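Local structure of sensor protein (Bacillus halodurans, 3O5Y) at residues D8-N11 against N12-K16; D15-K18 against L19-F23; I120-S123 against L124-A128; D135-A138 against V139-N143. The protein probably acts as a sensor histidine kinase, of which this chain is the GAF domain, passing a phosphoryl group from ATP to a protein histidine. All coordinates share one frame; numbering follows the deposited sequence.

Contact 1. Residues D8-N11 against N12-K16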
loop_
_atom_site.group_PDB
_atom_site.type_symbol
_atom_site.label_atom_id
_atom_site.label_comp_id
_atom_site.label_asym_id
_atom_site.label_seq_id
_atom_site.Cartn_x
_atom_site.Cartn_y
_atom_site.Cartn_z
ATOM N N ASP A 8 11.414 9.820 -6.001
ATOM C CA ASP A 8 11.995 10.511 -4.863
ATOM C C ASP A 8 10.929 10.776 -3.791
ATOM O O ASP A 8 11.217 10.669 -2.603
ATOM C CB ASP A 8 12.703 11.824 -5.295
ATOM C CG ASP A 8 13.892 11.593 -6.266
ATOM O OD1 ASP A 8 14.619 10.575 -6.145
ATOM O OD2 ASP A 8 14.101 12.458 -7.155
ATOM N N ILE A 9 9.712 11.115 -4.220
ATOM C CA ILE A 9 8.575 11.320 -3.316
ATOM C C ILE A 9 8.262 10.066 -2.469
ATOM O O ILE A 9 8.117 10.148 -1.241
ATOM C CB ILE A 9 7.316 11.779 -4.103
ATOM C CG1 ILE A 9 7.492 13.219 -4.588
ATOM C CG2 ILE A 9 6.067 11.687 -3.250
ATOM C CD1 ILE A 9 6.288 13.792 -5.325
ATOM N N ILE A 10 8.172 8.922 -3.141
ATOM C CA ILE A 10 7.884 7.666 -2.493
ATOM C C ILE A 10 9.038 7.249 -1.606
ATOM O O ILE A 10 8.821 6.940 -0.436
ATOM C CB ILE A 10 7.504 6.546 -3.526
ATOM C CG1 ILE A 10 6.045 6.697 -3.937
ATOM C CG2 ILE A 10 7.668 5.144 -2.947
ATOM C CD1 ILE A 10 5.863 7.463 -5.173
ATOM N N ASN A 11 10.256 7.254 -2.150
ATOM C CA ASN A 11 11.430 6.817 -1.388
ATOM C C ASN A 11 11.650 7.625 -0.123
ATOM O O ASN A 11 12.071 7.098 0.906
ATOM C CB ASN A 11 12.685 6.853 -2.246
ATOM C CG ASN A 11 12.776 5.674 -3.179
ATOM O OD1 ASN A 11 12.307 4.576 -2.861
ATOM N ND2 ASN A 11 13.381 5.887 -4.342
ATOM N N ASN A 12 11.340 8.910 -0.218
ATOM C CA ASN A 12 11.481 9.815 0.890
ATOM C C ASN A 12 10.466 9.469 1.955
ATOM O O ASN A 12 10.750 9.542 3.142
ATOM C CB ASN A 12 11.286 11.245 0.419
ATOM C CG ASN A 12 11.095 12.203 1.563
ATOM O OD1 ASN A 12 12.054 12.526 2.274
ATOM N ND2 ASN A 12 9.850 12.654 1.769
HETATM N N MSE A 13 9.278 9.089 1.510
HETATM C CA MSE A 13 8.220 8.702 2.402
HETATM C C MSE A 13 8.613 7.419 3.129
HETATM O O MSE A 13 8.413 7.272 4.347
HETATM C CB MSE A 13 6.978 8.452 1.594
HETATM C CG MSE A 13 5.732 8.706 2.363
HETATM SE SE MSE A 13 4.625 7.113 2.387
HETATM C CE MSE A 13 4.784 6.462 0.539
ATOM N N ILE A 14 9.180 6.495 2.369
ATOM C CA ILE A 14 9.647 5.247 2.928
ATOM C C ILE A 14 10.749 5.488 3.963
ATOM O O ILE A 14 10.740 4.852 5.029
ATOM C CB ILE A 14 10.050 4.254 1.813
ATOM C CG1 ILE A 14 8.773 3.746 1.128
ATOM C CG2 ILE A 14 10.816 3.083 2.390
ATOM C CD1 ILE A 14 8.989 3.060 -0.202
ATOM N N ASP A 15 11.655 6.429 3.673
ATOM C CA ASP A 15 12.718 6.780 4.612
ATOM C C ASP A 15 12.187 7.304 5.942
ATOM O O ASP A 15 12.806 7.101 6.975
ATOM C CB ASP A 15 13.688 7.821 4.030
ATOM C CG ASP A 15 14.518 7.290 2.868
ATOM O OD1 ASP A 15 14.837 6.085 2.843
ATOM O OD2 ASP A 15 14.855 8.105 1.967
ATOM N N LYS A 16 11.061 8.003 5.925
ATOM C CA LYS A 16 10.514 8.506 7.172
ATOM C C LYS A 16 9.857 7.369 7.943
ATOM O O LYS A 16 9.999 7.277 9.174
ATOM C CB LYS A 16 9.506 9.617 6.928
ATOM C CG LYS A 16 10.074 10.882 6.316
ATOM C CD LYS A 16 8.983 11.462 5.421
ATOM C CE LYS A 16 9.118 12.935 5.124
ATOM N NZ LYS A 16 7.788 13.487 4.677
HETATM O O HOH W 1 7.422 12.321 0.605
#
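Water 1 joins the flat carboxamide of Asn12 to Ile9, one turn back along the helix: Asn12 ND2 donates to the water at 2.7 Å, and the water donates to Ile9 O at 2.9 Å. Asn12 CG is anti to the backbone N (chi1 166°), which carries the amide alongside its own carbonyl and over toward that water. The second flat group, the carboxylate of Asp15, has Asn11 O over one face, 3.1 Å from Asp15 CG. Two acceptors meet there, so this is close packing of oxygen against carbon and no hydrogen bond. The backbone beneath is regular alpha-helix: the amides of Asn12, Met13, Ile14 and Asp15 donate to the carbonyls of Asp8, Ile9, Ile10 and Asn11. Ile14 N to Ile10 O, at 2.9 Å, is the straightest of the four, with an N-H...O angle of 159°. On the buried side Ile10 CG2 meets Ile14 CD1 at 3.7 Å, the two branched chains passing at a slant. Selenomethionine Met13 bends at chi2 and chi3, and its CB rests 3.1 Å from Ile10 O. These apolar groups face two ways: Ile10 and Ile14 touch His40 and Tyr42 of strand 35-42, while Ile9 and Met13 touch Leu137 of helix 124-142. Helix 6-20 is thus amphipathic, lying on the sheet beside helix 124-142 of the GAF domain. Ile9 O takes both an amide and a water, as suits a helix flank that solvent can reach, whereas the Ile10-Ile14 side relies on apolar contact.

Contact 2. Residues D15-K18 against L19-F23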
loop_
_atom_site.group_PDB
_atom_site.type_symbol
_atom_site.label_atom_id
_atom_site.label_comp_id
_atom_site.label_asym_id
_atom_site.label_seq_id
_atom_site.Cartn_x
_atom_site.Cartn_y
_atom_site.Cartn_z
ATOM N N ASP A 15 11.655 6.429 3.673
ATOM C CA ASP A 15 12.718 6.780 4.612
ATOM C C ASP A 15 12.187 7.304 5.942
ATOM O O ASP A 15 12.806 7.101 6.975
ATOM C CB ASP A 15 13.688 7.821 4.030
ATOM C CG ASP A 15 14.518 7.290 2.868
ATOM O OD1 ASP A 15 14.837 6.085 2.843
ATOM O OD2 ASP A 15 14.855 8.105 1.967
ATOM N N LYS A 16 11.061 8.003 5.925
ATOM C CA LYS A 16 10.514 8.506 7.172
ATOM C C LYS A 16 9.857 7.369 7.943
ATOM O O LYS A 16 9.999 7.277 9.174
ATOM C CB LYS A 16 9.506 9.617 6.928
ATOM C CG LYS A 16 10.074 10.882 6.316
ATOM C CD LYS A 16 8.983 11.462 5.421
ATOM C CE LYS A 16 9.118 12.935 5.124
ATOM N NZ LYS A 16 7.788 13.487 4.677
ATOM N N LEU A 17 9.159 6.495 7.219
ATOM C CA LEU A 17 8.434 5.394 7.845
ATOM C C LEU A 17 9.364 4.445 8.580
ATOM O O LEU A 17 9.059 4.008 9.684
ATOM C CB LEU A 17 7.554 4.638 6.842
ATOM C CG LEU A 17 6.326 5.408 6.341
ATOM C CD1 LEU A 17 5.472 4.498 5.497
ATOM C CD2 LEU A 17 5.511 5.981 7.498
ATOM N N LYS A 18 10.508 4.156 7.976
ATOM C CA LYS A 18 11.544 3.380 8.635
ATOM C C LYS A 18 11.827 3.821 10.086
ATOM O O LYS A 18 12.138 2.993 10.941
ATOM C CB LYS A 18 12.823 3.437 7.810
ATOM C CG LYS A 18 12.785 2.580 6.564
ATOM C CD LYS A 18 13.792 3.055 5.513
ATOM C CE LYS A 18 15.094 2.243 5.553
ATOM N NZ LYS A 18 15.828 2.313 4.239
ATOM N N LEU A 19 11.693 5.114 10.357
ATOM C CA LEU A 19 12.106 5.687 11.633
ATOM C C LEU A 19 10.965 5.898 12.591
ATOM O O LEU A 19 11.188 6.176 13.774
ATOM C CB LEU A 19 12.802 7.036 11.395
ATOM C CG LEU A 19 14.073 6.957 10.531
ATOM C CD1 LEU A 19 14.476 8.299 9.981
ATOM C CD2 LEU A 19 15.233 6.299 11.277
ATOM N N LEU A 20 9.741 5.769 12.090
ATOM C CA LEU A 20 8.560 6.197 12.830
ATOM C C LEU A 20 7.545 5.090 13.102
ATOM O O LEU A 20 6.783 5.154 14.083
ATOM C CB LEU A 20 7.887 7.334 12.070
ATOM C CG LEU A 20 8.704 8.631 12.096
ATOM C CD1 LEU A 20 8.130 9.653 11.127
ATOM C CD2 LEU A 20 8.758 9.186 13.507
ATOM N N VAL A 21 7.534 4.083 12.232
ATOM C CA VAL A 21 6.468 3.103 12.221
ATOM C C VAL A 21 7.041 1.727 11.985
ATOM O O VAL A 21 7.842 1.531 11.082
ATOM C CB VAL A 21 5.424 3.474 11.143
ATOM C CG1 VAL A 21 4.524 2.324 10.850
ATOM C CG2 VAL A 21 4.584 4.661 11.614
ATOM N N HIS A 22 6.657 0.777 12.823
ATOM C CA HIS A 22 7.079 -0.622 12.661
ATOM C C HIS A 22 6.448 -1.293 11.429
ATOM O O HIS A 22 5.236 -1.347 11.306
ATOM C CB HIS A 22 6.742 -1.415 13.933
ATOM C CG HIS A 22 6.902 -2.898 13.784
ATOM N ND1 HIS A 22 6.049 -3.803 14.388
ATOM C CD2 HIS A 22 7.811 -3.637 13.098
ATOM C CE1 HIS A 22 6.422 -5.031 14.071
ATOM N NE2 HIS A 22 7.489 -4.959 13.292
ATOM N N PHE A 23 7.278 -1.791 10.522
ATOM C CA PHE A 23 6.801 -2.519 9.361
ATOM C C PHE A 23 7.977 -3.220 8.721
ATOM O O PHE A 23 9.125 -2.834 8.942
ATOM C CB PHE A 23 6.152 -1.586 8.340
ATOM C CG PHE A 23 7.135 -0.698 7.612
ATOM C CD1 PHE A 23 7.582 0.485 8.188
ATOM C CD2 PHE A 23 7.628 -1.058 6.360
ATOM C CE1 PHE A 23 8.497 1.301 7.531
ATOM C CE2 PHE A 23 8.547 -0.246 5.693
ATOM C CZ PHE A 23 8.976 0.944 6.284
#
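Leu17 and Phe23 meet where helix 6-20 of the GAF domain runs out and the chain turns toward strand 25-32. The hydrogen bonds are all backbone. Leu19 N donates to Lys16 O at 3.0 Å, a bond spanning three residues, with the donor well above the carbonyl plane. Leu17 O is gripped twice: Val21 N lies in its carbonyl plane at 3.0 Å, and Leu20 N comes from above that plane at 3.1 Å. The helical pattern thereby tightens before the chain leaves it. The apolar contacts follow the turn. Leu17 CD2 and Val21 CG2 are a loose pair at 4.4 Å, and both side chains continue onto helix 124-142, at Leu130 and Phe129. Phe23 folds back under the turn, its CG lying between the backbone N and the carbonyl carbon (chi1 71°). Replacing this ring by an alanine would probably leave a gap beneath Leu17 and take away a neighbour of Tyr42 on strand 35-42. The Lys18 stem slants past the same ring, CG to CZ. Phe23 CE1 lies 3.5 Å from Leu17 CB, which stands off the ring plane, and 3.4 Å from Leu17 C, near that plane like Lys18 N.

Contact 3. Residues I120-S123 against L124-A128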
loop_
_atom_site.group_PDB
_atom_site.type_symbol
_atom_site.label_atom_id
_atom_site.label_comp_id
_atom_site.label_asym_id
_atom_site.label_seq_id
_atom_site.Cartn_x
_atom_site.Cartn_y
_atom_site.Cartn_z
ATOM N N ILE A 120 1.313 -8.170 14.775
ATOM C CA ILE A 120 1.267 -7.200 15.860
ATOM C C ILE A 120 0.243 -6.144 15.469
ATOM O O ILE A 120 0.320 -5.579 14.388
ATOM C CB ILE A 120 2.692 -6.605 16.104
ATOM C CG1 ILE A 120 3.623 -7.698 16.657
ATOM C CG2 ILE A 120 2.649 -5.388 17.028
ATOM C CD1 ILE A 120 5.089 -7.447 16.434
ATOM N N ASP A 121 -0.737 -5.899 16.328
ATOM C CA ASP A 121 -1.794 -4.935 16.038
ATOM C C ASP A 121 -1.265 -3.552 15.671
ATOM O O ASP A 121 -0.236 -3.100 16.170
ATOM C CB ASP A 121 -2.713 -4.761 17.246
ATOM C CG ASP A 121 -3.405 -6.045 17.657
ATOM O OD1 ASP A 121 -3.619 -6.924 16.803
ATOM O OD2 ASP A 121 -3.755 -6.157 18.845
ATOM N N TRP A 122 -1.998 -2.885 14.793
ATOM C CA TRP A 122 -1.752 -1.503 14.486
ATOM C C TRP A 122 -2.374 -0.646 15.580
ATOM O O TRP A 122 -3.554 -0.782 15.875
ATOM C CB TRP A 122 -2.356 -1.193 13.117
ATOM C CG TRP A 122 -1.467 -1.700 12.018
ATOM C CD1 TRP A 122 -1.582 -2.874 11.345
ATOM C CD2 TRP A 122 -0.296 -1.052 11.500
ATOM N NE1 TRP A 122 -0.561 -3.002 10.427
ATOM C CE2 TRP A 122 0.239 -1.893 10.501
ATOM C CE3 TRP A 122 0.347 0.160 11.781
ATOM C CZ2 TRP A 122 1.386 -1.563 9.781
ATOM C CZ3 TRP A 122 1.489 0.479 11.072
ATOM C CH2 TRP A 122 1.992 -0.378 10.075
ATOM N N SER A 123 -1.594 0.232 16.197
ATOM C CA SER A 123 -2.169 1.144 17.192
ATOM C C SER A 123 -2.913 2.296 16.509
ATOM O O SER A 123 -2.731 2.543 15.316
ATOM C CB SER A 123 -1.065 1.700 18.092
ATOM O OG SER A 123 -0.179 2.504 17.319
ATOM N N LEU A 124 -3.739 3.000 17.280
ATOM C CA LEU A 124 -4.492 4.156 16.805
ATOM C C LEU A 124 -3.543 5.278 16.419
ATOM O O LEU A 124 -3.746 5.939 15.390
ATOM C CB LEU A 124 -5.435 4.652 17.901
ATOM C CG LEU A 124 -6.603 5.644 17.678
ATOM C CD1 LEU A 124 -6.527 6.793 18.679
ATOM C CD2 LEU A 124 -6.818 6.174 16.248
ATOM N N ASP A 125 -2.509 5.491 17.235
ATOM C CA ASP A 125 -1.501 6.507 16.956
ATOM C C ASP A 125 -0.823 6.286 15.600
ATOM O O ASP A 125 -0.642 7.224 14.838
ATOM C CB ASP A 125 -0.445 6.589 18.079
ATOM C CG ASP A 125 -1.045 7.001 19.433
ATOM O OD1 ASP A 125 -1.968 7.856 19.467
ATOM O OD2 ASP A 125 -0.595 6.454 20.475
ATOM N N ASP A 126 -0.440 5.053 15.308
ATOM C CA ASP A 126 0.212 4.774 14.046
ATOM C C ASP A 126 -0.758 4.956 12.893
ATOM O O ASP A 126 -0.392 5.528 11.885
ATOM C CB ASP A 126 0.833 3.370 14.032
ATOM C CG ASP A 126 2.115 3.290 14.856
ATOM O OD1 ASP A 126 2.582 4.343 15.380
ATOM O OD2 ASP A 126 2.656 2.166 14.977
ATOM N N LEU A 127 -1.998 4.498 13.050
ATOM C CA LEU A 127 -2.986 4.636 11.983
ATOM C C LEU A 127 -3.340 6.090 11.708
ATOM O O LEU A 127 -3.475 6.468 10.554
ATOM C CB LEU A 127 -4.258 3.801 12.237
ATOM C CG LEU A 127 -4.076 2.274 12.262
ATOM C CD1 LEU A 127 -5.240 1.588 12.970
ATOM C CD2 LEU A 127 -3.938 1.704 10.875
ATOM N N ALA A 128 -3.506 6.894 12.757
ATOM C CA ALA A 128 -3.771 8.340 12.591
ATOM C C ALA A 128 -2.603 9.010 11.890
ATOM O O ALA A 128 -2.800 9.781 10.939
ATOM C CB ALA A 128 -4.037 9.022 13.922
HETATM O O HOH W 2 1.242 -0.076 15.282
#
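Ser123 is the N-cap of helix 124-142, its side chain meeting the amide of Asp126. Ser123 OG accepts from Asp126 N at 3.3 Å with an N-H...O angle of 160°, occupying an amide of the first turn that has no helical carbonyl before it. A chi1 of 65° sets OG between the backbone N and the carbonyl carbon, turned over the helix start. The main chain adds Leu127 N to Ser123 O at 3.1 Å. No direct bond of the capping-box kind is made from Ser123 N to Asp126; a water stands between them: water 2 accepts from Ser123 N at 3.0 Å and donates to Asp126 OD2 at 2.7 Å, with a weak further link to Asp121 O. A carboxylate beside the first-turn amides would probably also be favoured by the helix dipole. Apolar contact is lighter. Asp126 CB touches the edge of the Trp122 indole, 4.0 Å from CE3, and the ring and carboxylate planes stand 70° apart. Leu127 CG packs on Trp122 CB, also at 4.0 Å. Arg116 of strand 108-116 makes a cation-pi contact with Trp122 and a long, weak ion pair with Asp126. The loop thus enters its helix with Trp122 and Leu127 laid on Leu98 of strand 96-103, and Trp122 also against Val21, beyond helix 6-20.

Contact 4. Residues D135-A138 against V139-N143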
loop_
_atom_site.group_PDB
_atom_site.type_symbol
_atom_site.label_atom_id
_atom_site.label_comp_id
_atom_site.label_asym_id
_atom_site.label_seq_id
_atom_site.Cartn_x
_atom_site.Cartn_y
_atom_site.Cartn_z
ATOM N N ASP A 135 -2.453 11.260 3.241
ATOM C CA ASP A 135 -3.265 12.347 2.692
ATOM C C ASP A 135 -2.414 13.476 2.076
ATOM O O ASP A 135 -2.782 14.038 1.038
ATOM C CB ASP A 135 -4.220 12.912 3.739
ATOM C CG ASP A 135 -5.356 11.966 4.066
ATOM O OD1 ASP A 135 -5.566 10.955 3.336
ATOM O OD2 ASP A 135 -6.054 12.247 5.064
ATOM N N HIS A 136 -1.284 13.811 2.705
ATOM C CA HIS A 136 -0.356 14.784 2.107
ATOM C C HIS A 136 0.321 14.175 0.883
ATOM O O HIS A 136 0.604 14.860 -0.098
ATOM C CB HIS A 136 0.696 15.256 3.115
ATOM C CG HIS A 136 0.166 16.201 4.144
ATOM N ND1 HIS A 136 -0.187 17.503 3.849
ATOM C CD2 HIS A 136 -0.058 16.042 5.469
ATOM C CE1 HIS A 136 -0.621 18.096 4.950
ATOM N NE2 HIS A 136 -0.563 17.227 5.944
ATOM N N LEU A 137 0.548 12.874 0.931
ATOM C CA LEU A 137 1.229 12.180 -0.149
ATOM C C LEU A 137 0.413 12.277 -1.428
ATOM O O LEU A 137 0.966 12.481 -2.502
ATOM C CB LEU A 137 1.444 10.711 0.240
ATOM C CG LEU A 137 2.559 9.793 -0.279
ATOM C CD1 LEU A 137 1.993 8.590 -1.016
ATOM C CD2 LEU A 137 3.638 10.526 -1.083
ATOM N N ALA A 138 -0.906 12.158 -1.298
ATOM C CA ALA A 138 -1.809 12.239 -2.441
ATOM C C ALA A 138 -1.753 13.605 -3.123
ATOM O O ALA A 138 -1.804 13.678 -4.352
ATOM C CB ALA A 138 -3.223 11.929 -2.019
ATOM N N VAL A 139 -1.655 14.674 -2.324
ATOM C CA VAL A 139 -1.525 16.016 -2.875
ATOM C C VAL A 139 -0.204 16.158 -3.656
ATOM O O VAL A 139 -0.196 16.638 -4.800
ATOM C CB VAL A 139 -1.613 17.112 -1.791
ATOM C CG1 VAL A 139 -1.390 18.495 -2.418
ATOM C CG2 VAL A 139 -2.945 17.038 -1.041
ATOM N N SER A 140 0.886 15.711 -3.034
ATOM C CA SER A 140 2.229 15.775 -3.597
ATOM C C SER A 140 2.348 15.000 -4.900
ATOM O O SER A 140 3.025 15.442 -5.821
ATOM C CB SER A 140 3.247 15.223 -2.584
ATOM O OG SER A 140 3.288 16.021 -1.401
ATOM N N ILE A 141 1.705 13.838 -4.971
ATOM C CA ILE A 141 1.765 13.012 -6.178
ATOM C C ILE A 141 0.968 13.666 -7.294
ATOM O O ILE A 141 1.392 13.686 -8.450
ATOM C CB ILE A 141 1.255 11.571 -5.919
ATOM C CG1 ILE A 141 2.247 10.807 -5.052
ATOM C CG2 ILE A 141 1.035 10.807 -7.229
ATOM C CD1 ILE A 141 1.752 9.452 -4.602
ATOM N N GLU A 142 -0.190 14.206 -6.933
ATOM C CA GLU A 142 -1.087 14.830 -7.886
ATOM C C GLU A 142 -0.414 16.051 -8.504
ATOM O O GLU A 142 -0.568 16.314 -9.698
ATOM C CB GLU A 142 -2.394 15.229 -7.189
ATOM C CG GLU A 142 -3.496 15.636 -8.147
ATOM C CD GLU A 142 -4.861 15.660 -7.496
ATOM O OE1 GLU A 142 -5.258 16.712 -6.965
ATOM O OE2 GLU A 142 -5.551 14.623 -7.548
ATOM N N ASN A 143 0.345 16.778 -7.682
ATOM C CA ASN A 143 1.041 17.986 -8.117
ATOM C C ASN A 143 2.348 17.737 -8.877
ATOM O O ASN A 143 3.060 18.677 -9.222
ATOM C CB ASN A 143 1.255 18.927 -6.934
ATOM C CG ASN A 143 0.069 19.841 -6.701
ATOM O OD1 ASN A 143 -0.326 20.598 -7.590
ATOM N ND2 ASN A 143 -0.502 19.781 -5.502
#
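Val139 CG2 packs 3.7 Å from Asp135 O. His136 O, next along, takes two donors from a single residue: Ser140 N in the carbonyl plane at 3.1 Å, with a nearly straight N-H...O angle of 168°, and Ser140 OG at 3.2 Å from above that plane. Ser140 OG stands anti to its own carbonyl carbon (chi1 -63°), which turns the hydroxyl back along the helix onto the oxygen that its amide already holds. An alanine at Ser140 would keep the hydrogen bond from the backbone N but is likely to cost His136 O its second donor. This back-bonding of a serine hydroxyl to the carbonyl four residues earlier is a familiar alpha-helical arrangement; here it falls in the last turns of helix 124-142, the C-terminal helix of the GAF domain. Leu137 follows on the buried side, and its O accepts from Ile141 N at 2.9 Å. Leu137 CG is anti to the backbone N (chi1 -153°), and its CD1 meets Ile141 CD1 at 3.7 Å, the two side chains slanting across each other. Ile141 CG1 is also close to Leu137 O, at 3.3 Å. Both residues look onto helix 6-20, Leu137 touching Ile9 and Met13, Ile141 touching Leu6. Ala138 ends the segment: its O accepts from Glu142 N at 3.1 Å. The Glu142 side chain reaches away from the helix, extended beyond CG, and its carboxylate oxygens are held by Ser104 through OE2 and Asn106 through OE1.

Contacts 1 and 2 share helix 6-20, overlapping at Asp15 and Lys16, whereas contacts 3 and 4 lie at the two ends of helix 124-142, their centres about 22 Å apart. The two helical regions touch twice: helix on helix between contacts 1 and 4 (Ile9, Met13, Leu137), loop on loop between contacts 2 and 3 (Val21, Trp122). Contacts 1 and 4, both partly buried, rest on regular i to i+4 bonds with branched aliphatic pairs inward, Ile-Ile or Leu-Ile. Contact 2, also partly buried, ends a helix with bonds of shorter span, two being i to i+3, and an aromatic ring, while contact 3, on the surface, begins one with a serine cap, a water and a carboxylate.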